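Local atomic coordinates of uncharacterized protein (Parabacteroides merdae, PDB entry 4MXN), a protein that is of unknown function but is probably a carbohydrate-active hydrolase of glycosyl hydrolase family 28, a family built on a right-handed parallel beta-helix. Residues A44-S49 with E69-V74; V60-T65 with G81-A86; G117-R122 with V164-A169. All blocks are in the same frame, centred on the assembly; numbering follows the deposited sequence.

Contact 1. Residues A44-S49 with E69-V74; sequences AVDYIS and ELKSNV
Ser49 and Val74 mark the closest backbone approach between helical residues 44-49 and the irregular chain of 69-74, with their CA atoms 5.9 Å apart. The irregular chain ends in a type II beta turn from Lys71 to Val74, in which Asn73 takes the positive phi (73°) expected at the third position. This turn presents Ser72 O to the helix, and Ser49 OG donates to it at 2.7 Å in the carbonyl plane. A water extends the link by donating to Ser49 O and accepting from Asn73 ND2. The helix belongs to 38-50, whose Val45 and Ile48 also rest on Leu56 of strand 54-58; this is consistent with a helical cap over the N-terminal end of a right-handed parallel beta-helix, 69-74 being a turn between two of its strands. Val45 CG1 presses on the backbone there, 3.5 Å from Lys71 N, a buried amide with no partner in the model. In return, Val74 CG2 lies against the helix backbone at Val45 O (3.6 Å). Lys71, bent at chi2 (-72°) and again at chi4, passes Val45 CG1 with its CG and brings NZ to 2.9 Å from Asp46 OD1, meeting this salt-bridge partner from above the carboxylate plane. A methionine here would probably leave the Asp46 carboxylate without its counter-charge, held by Gln42 NE2 but freer to turn.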
# COMPACT_ATOMS: atom_id res chain seq x y z
N ALA A 44 -9.50 -3.22 14.35
CA ALA A 44 -9.24 -4.65 14.17
C ALA A 44 -7.72 -4.91 14.18
O ALA A 44 -7.26 -5.79 14.90
CB ALA A 44 -9.87 -5.15 12.88
N VAL A 45 -6.94 -4.07 13.44
CA VAL A 45 -5.48 -4.19 13.35
C VAL A 45 -4.88 -4.03 14.75
O VAL A 45 -4.07 -4.86 15.14
CB VAL A 45 -4.87 -3.19 12.32
CG1 VAL A 45 -3.34 -3.08 12.49
CG2 VAL A 45 -5.21 -3.61 10.90
N ASP A 46 -5.32 -2.98 15.51
CA ASP A 46 -4.84 -2.67 16.87
C ASP A 46 -5.17 -3.82 17.84
O ASP A 46 -4.30 -4.21 18.63
CB ASP A 46 -5.45 -1.35 17.37
CG ASP A 46 -5.02 -0.10 16.62
OD1 ASP A 46 -4.09 -0.20 15.79
OD2 ASP A 46 -5.64 0.96 16.83
N TYR A 47 -6.41 -4.34 17.78
CA TYR A 47 -6.84 -5.45 18.64
C TYR A 47 -5.99 -6.69 18.37
O TYR A 47 -5.48 -7.30 19.32
CB TYR A 47 -8.33 -5.76 18.39
CG TYR A 47 -8.85 -6.95 19.18
CD1 TYR A 47 -9.31 -6.80 20.48
CD2 TYR A 47 -8.91 -8.21 18.60
CE1 TYR A 47 -9.79 -7.89 21.21
CE2 TYR A 47 -9.38 -9.31 19.32
CZ TYR A 47 -9.81 -9.15 20.62
OH TYR A 47 -10.28 -10.23 21.32
N ILE A 48 -5.81 -7.07 17.07
CA ILE A 48 -5.04 -8.25 16.66
C ILE A 48 -3.58 -8.13 17.15
O ILE A 48 -3.07 -9.08 17.75
CB ILE A 48 -5.16 -8.53 15.12
CG1 ILE A 48 -6.63 -8.80 14.73
CG2 ILE A 48 -4.25 -9.71 14.70
CD1 ILE A 48 -6.94 -8.68 13.22
N SER A 49 -2.96 -6.94 16.99
CA SER A 49 -1.60 -6.70 17.49
C SER A 49 -1.54 -6.85 19.03
O SER A 49 -0.60 -7.47 19.52
CB SER A 49 -1.10 -5.32 17.07
OG SER A 49 0.30 -5.22 17.26
N GLU A 69 -3.11 2.09 9.42
CA GLU A 69 -1.79 1.93 9.99
C GLU A 69 -1.61 0.48 10.43
O GLU A 69 -2.24 0.02 11.39
CB GLU A 69 -1.57 2.90 11.15
CG GLU A 69 -0.17 2.77 11.73
CD GLU A 69 0.23 3.71 12.85
OE1 GLU A 69 -0.66 4.33 13.48
OE2 GLU A 69 1.44 3.77 13.14
N LEU A 70 -0.75 -0.25 9.71
CA LEU A 70 -0.44 -1.65 10.02
C LEU A 70 0.42 -1.67 11.30
O LEU A 70 1.23 -0.77 11.52
CB LEU A 70 0.29 -2.28 8.81
CG LEU A 70 0.43 -3.79 8.69
CD1 LEU A 70 -0.84 -4.55 9.14
CD2 LEU A 70 0.81 -4.17 7.26
N LYS A 71 0.16 -2.64 12.19
CA LYS A 71 0.90 -2.72 13.46
C LYS A 71 1.70 -4.01 13.52
O LYS A 71 1.38 -4.95 12.81
CB LYS A 71 -0.05 -2.62 14.67
CG LYS A 71 -0.83 -1.29 14.76
CD LYS A 71 0.06 -0.10 15.15
CE LYS A 71 -0.71 1.20 15.23
NZ LYS A 71 -1.65 1.23 16.38
N SER A 72 2.72 -4.06 14.40
CA SER A 72 3.59 -5.22 14.57
C SER A 72 2.82 -6.52 14.77
O SER A 72 1.84 -6.56 15.51
CB SER A 72 4.55 -5.01 15.73
OG SER A 72 5.46 -3.96 15.45
N ASN A 73 3.27 -7.57 14.05
CA ASN A 73 2.78 -8.95 14.10
C ASN A 73 1.41 -9.11 13.43
O ASN A 73 0.78 -10.17 13.59
CB ASN A 73 2.77 -9.50 15.53
CG ASN A 73 4.12 -9.37 16.18
OD1 ASN A 73 5.13 -9.77 15.61
ND2 ASN A 73 4.16 -8.74 17.33
N VAL A 74 1.00 -8.13 12.61
CA VAL A 74 -0.27 -8.19 11.89
C VAL A 74 -0.00 -8.29 10.40
O VAL A 74 0.85 -7.59 9.88
CB VAL A 74 -1.20 -6.97 12.21
CG1 VAL A 74 -2.53 -7.06 11.45
CG2 VAL A 74 -1.44 -6.84 13.71
O HOH W 1 2.06 -7.81 19.18

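Contact 2. Residues V60-T65 with G81-A86; sequences VGRYLT and GAVLVA
Val83 O is approached by three groups of the neighbouring strand: Tyr63 N donates to it at 2.8 Å, the CA-H of Arg62 makes a longer contact, and the edge of the Tyr63 ring comes up in plane through CD1. The pairing is that of a parallel beta-helix, in which strands of successive coils stack in register; here strand 61-65 runs beside strand 82-86 at 26°, with Arg62 opposite Val83 and Tyr63 opposite Leu84. The ladder continues from Val83 N to Gly61 O, from Val85 N to Tyr63 O and from Thr65 N to Val85 O, and begins with a weak bond from Gly61 N to Gly81 O. Most of these donors lie close to the carbonyl axis, but Val85 N meets Tyr63 O from 38° above the carbonyl plane. Gly61 has a positive phi, at which a side chain would jam against the preceding carbonyl, so glycine suits the start of the strand.

On one face Tyr63, Ala82 and Leu84 are buried. Leu84 CD1 lies 4.0 Å from Tyr63 CB and 3.7 Å from Thr65 CG2, while Phe58 meets the Tyr63 ring edge-to-face. The other face carries Arg62, Leu64, Val83 and Val85. There the arginine chain, bent at chi3, slants across to set NH2 3.6 Å from Val85 CG2. Val85 turns CG1 between its backbone N and carbonyl carbon (chi1 51°), which lays that methyl 3.5 Å from Tyr63 O. At the far end of the tyrosine, OH reaches back to the residue just before its strand, giving Val60 O a weak hydrogen bond of 2.9 Å.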
# COMPACT_ATOMS: atom_id res chain seq x y z
N VAL A 60 -14.25 -11.22 0.45
CA VAL A 60 -14.87 -10.92 -0.85
C VAL A 60 -15.64 -9.59 -0.74
O VAL A 60 -16.02 -9.19 0.37
CB VAL A 60 -15.78 -12.11 -1.33
CG1 VAL A 60 -17.15 -12.11 -0.65
CG2 VAL A 60 -15.92 -12.12 -2.86
N GLY A 61 -15.87 -8.93 -1.87
CA GLY A 61 -16.57 -7.65 -1.89
C GLY A 61 -15.64 -6.45 -1.96
O GLY A 61 -14.42 -6.61 -2.06
N ARG A 62 -16.23 -5.24 -1.89
CA ARG A 62 -15.49 -3.97 -1.98
C ARG A 62 -15.44 -3.29 -0.62
O ARG A 62 -16.49 -3.08 -0.02
CB ARG A 62 -16.14 -3.03 -3.02
CG ARG A 62 -16.13 -3.57 -4.45
CD ARG A 62 -16.75 -2.59 -5.46
NE ARG A 62 -16.05 -1.30 -5.54
CZ ARG A 62 -14.94 -1.08 -6.24
NH1 ARG A 62 -14.36 -2.07 -6.91
NH2 ARG A 62 -14.38 0.12 -6.25
N TYR A 63 -14.25 -2.93 -0.14
CA TYR A 63 -14.10 -2.33 1.17
C TYR A 63 -13.54 -0.92 1.03
O TYR A 63 -12.36 -0.75 0.73
CB TYR A 63 -13.21 -3.19 2.07
CG TYR A 63 -13.73 -4.60 2.29
CD1 TYR A 63 -13.37 -5.64 1.43
CD2 TYR A 63 -14.50 -4.91 3.41
CE1 TYR A 63 -13.81 -6.94 1.65
CE2 TYR A 63 -14.91 -6.22 3.66
CZ TYR A 63 -14.57 -7.23 2.77
OH TYR A 63 -14.99 -8.52 2.99
N LEU A 64 -14.39 0.08 1.24
CA LEU A 64 -14.00 1.48 1.15
C LEU A 64 -13.16 1.83 2.38
O LEU A 64 -13.53 1.45 3.48
CB LEU A 64 -15.24 2.38 1.08
CG LEU A 64 -15.02 3.84 0.69
CD1 LEU A 64 -14.62 4.00 -0.78
CD2 LEU A 64 -16.32 4.65 0.93
N THR A 65 -12.05 2.56 2.18
CA THR A 65 -11.20 2.92 3.31
C THR A 65 -10.34 4.15 3.04
O THR A 65 -10.01 4.47 1.89
CB THR A 65 -10.26 1.72 3.70
OG1 THR A 65 -9.61 2.02 4.94
CG2 THR A 65 -9.20 1.42 2.65
N GLY A 81 -10.99 -11.70 -5.28
CA GLY A 81 -12.39 -11.26 -5.31
C GLY A 81 -12.67 -10.12 -4.34
O GLY A 81 -13.76 -9.54 -4.38
N ALA A 82 -11.71 -9.80 -3.44
CA ALA A 82 -11.85 -8.67 -2.51
C ALA A 82 -11.09 -7.48 -3.04
O ALA A 82 -10.04 -7.63 -3.66
CB ALA A 82 -11.36 -9.03 -1.10
N VAL A 83 -11.64 -6.28 -2.83
CA VAL A 83 -10.96 -5.05 -3.25
C VAL A 83 -10.94 -4.10 -2.07
O VAL A 83 -12.00 -3.85 -1.49
CB VAL A 83 -11.61 -4.35 -4.49
CG1 VAL A 83 -10.75 -3.17 -4.98
CG2 VAL A 83 -11.93 -5.32 -5.62
N LEU A 84 -9.75 -3.55 -1.73
CA LEU A 84 -9.59 -2.48 -0.74
C LEU A 84 -9.58 -1.17 -1.57
O LEU A 84 -8.68 -0.99 -2.39
CB LEU A 84 -8.29 -2.70 0.07
CG LEU A 84 -8.16 -1.94 1.40
CD1 LEU A 84 -9.31 -2.31 2.38
CD2 LEU A 84 -6.82 -2.20 2.03
N VAL A 85 -10.65 -0.37 -1.50
CA VAL A 85 -10.75 0.80 -2.38
C VAL A 85 -10.57 2.13 -1.62
O VAL A 85 -11.15 2.35 -0.57
CB VAL A 85 -12.05 0.77 -3.25
CG1 VAL A 85 -13.32 0.54 -2.43
CG2 VAL A 85 -12.20 2.02 -4.11
N ALA A 86 -9.76 3.00 -2.17
CA ALA A 86 -9.53 4.33 -1.61
C ALA A 86 -10.78 5.21 -1.72
O ALA A 86 -11.40 5.30 -2.78
CB ALA A 86 -8.39 5.00 -2.36

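Contact 3. Residues G117-R122 with V164-A169; sequences GIIDGR and VTLQDA
Two further strands of the parallel beta-helix, 118-120 and 165-167, stack coil on coil at an angle of 12°, and the chain just beyond them forms a polar turn. Four nearly straight backbone bonds join them: Thr165 N to Gly117 O, Ile119 N to Thr165 O, Gln167 N to Ile119 O and, at 2.8 Å, Gly121 N to Gln167 O. On the buried face Ile119 and Leu166 lie side by side, CD1 of the isoleucine 3.7 Å from CD2 of the leucine. On the other, Ile118 runs alongside Thr165 in the same way, CG1 to CB 3.9 Å, and its CG2 meets Gln167 CB. At the end of its strand Asp120 starts an Asx turn, its OD1 accepting from Arg122 N at 3.1 Å from above the carboxylate plane. Gly121 CA lies close to Asp168 O, where a side chain would clash. Asp168 OD2 and Asp120 OD1, like charges, come within 4.2 Å, with a water between them that donates to Asp168 OD2 at 2.8 Å, its shorter approach to Asp120 OD1 being doubtful; Asp168 OD1 accepts from Ser123 OG and Ala193 N. Strand 118-120 is flanked by 82-86 and strand 165-167 by 182-190, and Arg122, at the N-cap, leads straight into helix 123-136.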
# COMPACT_ATOMS: atom_id res chain seq x y z
N GLY A 117 -6.22 -10.47 -3.91
CA GLY A 117 -7.13 -9.34 -4.09
C GLY A 117 -6.43 -8.11 -4.63
O GLY A 117 -5.25 -8.15 -4.98
N ILE A 118 -7.16 -6.97 -4.63
CA ILE A 118 -6.70 -5.71 -5.21
C ILE A 118 -6.76 -4.59 -4.18
O ILE A 118 -7.66 -4.55 -3.34
CB ILE A 118 -7.62 -5.35 -6.46
CG1 ILE A 118 -7.52 -6.41 -7.58
CG2 ILE A 118 -7.38 -3.92 -7.01
CD1 ILE A 118 -8.72 -6.40 -8.63
N ILE A 119 -5.77 -3.68 -4.24
CA ILE A 119 -5.75 -2.39 -3.54
C ILE A 119 -5.90 -1.36 -4.67
O ILE A 119 -5.03 -1.28 -5.55
CB ILE A 119 -4.52 -2.13 -2.64
CG1 ILE A 119 -4.25 -3.33 -1.71
CG2 ILE A 119 -4.73 -0.83 -1.85
CD1 ILE A 119 -2.93 -3.19 -0.78
N ASP A 120 -7.05 -0.65 -4.69
CA ASP A 120 -7.43 0.29 -5.75
C ASP A 120 -7.31 1.74 -5.26
O ASP A 120 -8.07 2.17 -4.37
CB ASP A 120 -8.87 0.00 -6.23
CG ASP A 120 -9.38 0.83 -7.42
OD1 ASP A 120 -8.70 1.82 -7.80
OD2 ASP A 120 -10.48 0.54 -7.92
N GLY A 121 -6.38 2.46 -5.87
CA GLY A 121 -6.05 3.83 -5.49
C GLY A 121 -6.98 4.93 -5.93
O GLY A 121 -6.90 6.05 -5.40
N ARG A 122 -7.86 4.65 -6.94
CA ARG A 122 -8.81 5.63 -7.50
C ARG A 122 -8.12 6.98 -7.72
O ARG A 122 -8.62 8.03 -7.31
CB ARG A 122 -10.03 5.79 -6.56
CG ARG A 122 -10.85 4.50 -6.46
CD ARG A 122 -12.33 4.74 -6.34
NE ARG A 122 -12.91 5.48 -7.47
CZ ARG A 122 -13.71 6.53 -7.34
NH1 ARG A 122 -14.02 6.99 -6.13
NH2 ARG A 122 -14.21 7.13 -8.41
N VAL A 164 -0.76 -9.59 -3.95
CA VAL A 164 -1.73 -8.50 -4.18
C VAL A 164 -1.53 -7.79 -5.53
O VAL A 164 -0.44 -7.75 -6.08
CB VAL A 164 -1.75 -7.45 -3.03
CG1 VAL A 164 -2.33 -8.04 -1.75
CG2 VAL A 164 -0.36 -6.84 -2.77
N THR A 165 -2.63 -7.24 -6.06
CA THR A 165 -2.62 -6.40 -7.24
C THR A 165 -2.74 -4.98 -6.71
O THR A 165 -3.68 -4.66 -5.99
CB THR A 165 -3.72 -6.81 -8.25
OG1 THR A 165 -3.34 -8.06 -8.86
CG2 THR A 165 -3.91 -5.76 -9.35
N LEU A 166 -1.75 -4.14 -7.04
CA LEU A 166 -1.70 -2.73 -6.63
C LEU A 166 -2.14 -1.95 -7.84
O LEU A 166 -1.46 -1.96 -8.87
CB LEU A 166 -0.27 -2.37 -6.15
CG LEU A 166 0.21 -3.17 -4.93
CD1 LEU A 166 1.62 -2.80 -4.55
CD2 LEU A 166 -0.74 -2.98 -3.74
N GLN A 167 -3.32 -1.35 -7.76
CA GLN A 167 -3.90 -0.72 -8.93
C GLN A 167 -4.19 0.76 -8.77
O GLN A 167 -4.84 1.19 -7.81
CB GLN A 167 -5.20 -1.46 -9.26
CG GLN A 167 -6.02 -0.91 -10.43
CD GLN A 167 -7.20 -1.81 -10.70
OE1 GLN A 167 -7.06 -2.93 -11.19
NE2 GLN A 167 -8.37 -1.37 -10.32
N ASP A 168 -3.79 1.52 -9.81
CA ASP A 168 -4.14 2.93 -10.01
C ASP A 168 -3.82 3.78 -8.79
O ASP A 168 -4.65 4.55 -8.31
CB ASP A 168 -5.64 3.02 -10.39
CG ASP A 168 -6.11 4.39 -10.80
OD1 ASP A 168 -5.35 5.08 -11.53
OD2 ASP A 168 -7.24 4.77 -10.41
N ALA A 169 -2.59 3.67 -8.32
CA ALA A 169 -2.05 4.41 -7.20
C ALA A 169 -2.22 5.92 -7.42
O ALA A 169 -1.96 6.40 -8.53
CB ALA A 169 -0.58 4.07 -7.03
O HOH W 2 -9.27 2.88 -9.92

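Overall arrangement
From the N terminus the chain enters helix 38-50, where contact 1 opens, and then strand 61-69, where contact 2 opens. Contact 1 closes at 69-74, 20 residues after its first segment ends, and contact 2 closes at 81-86, so the two cross along the chain though their centres lie 19 Å apart. Contact 3 follows in series, its 41 intervening residues including helix 123-136. Contacts 2 and 3 meet directly: Leu84 N and O probably bond to Ile118 O and Asp120 N, making four strands in a row, 61-69, 82-86, 118-120 and 165-167. Contact 1 joins the N-terminal helix to a turn between strands; the others tie successive coils together.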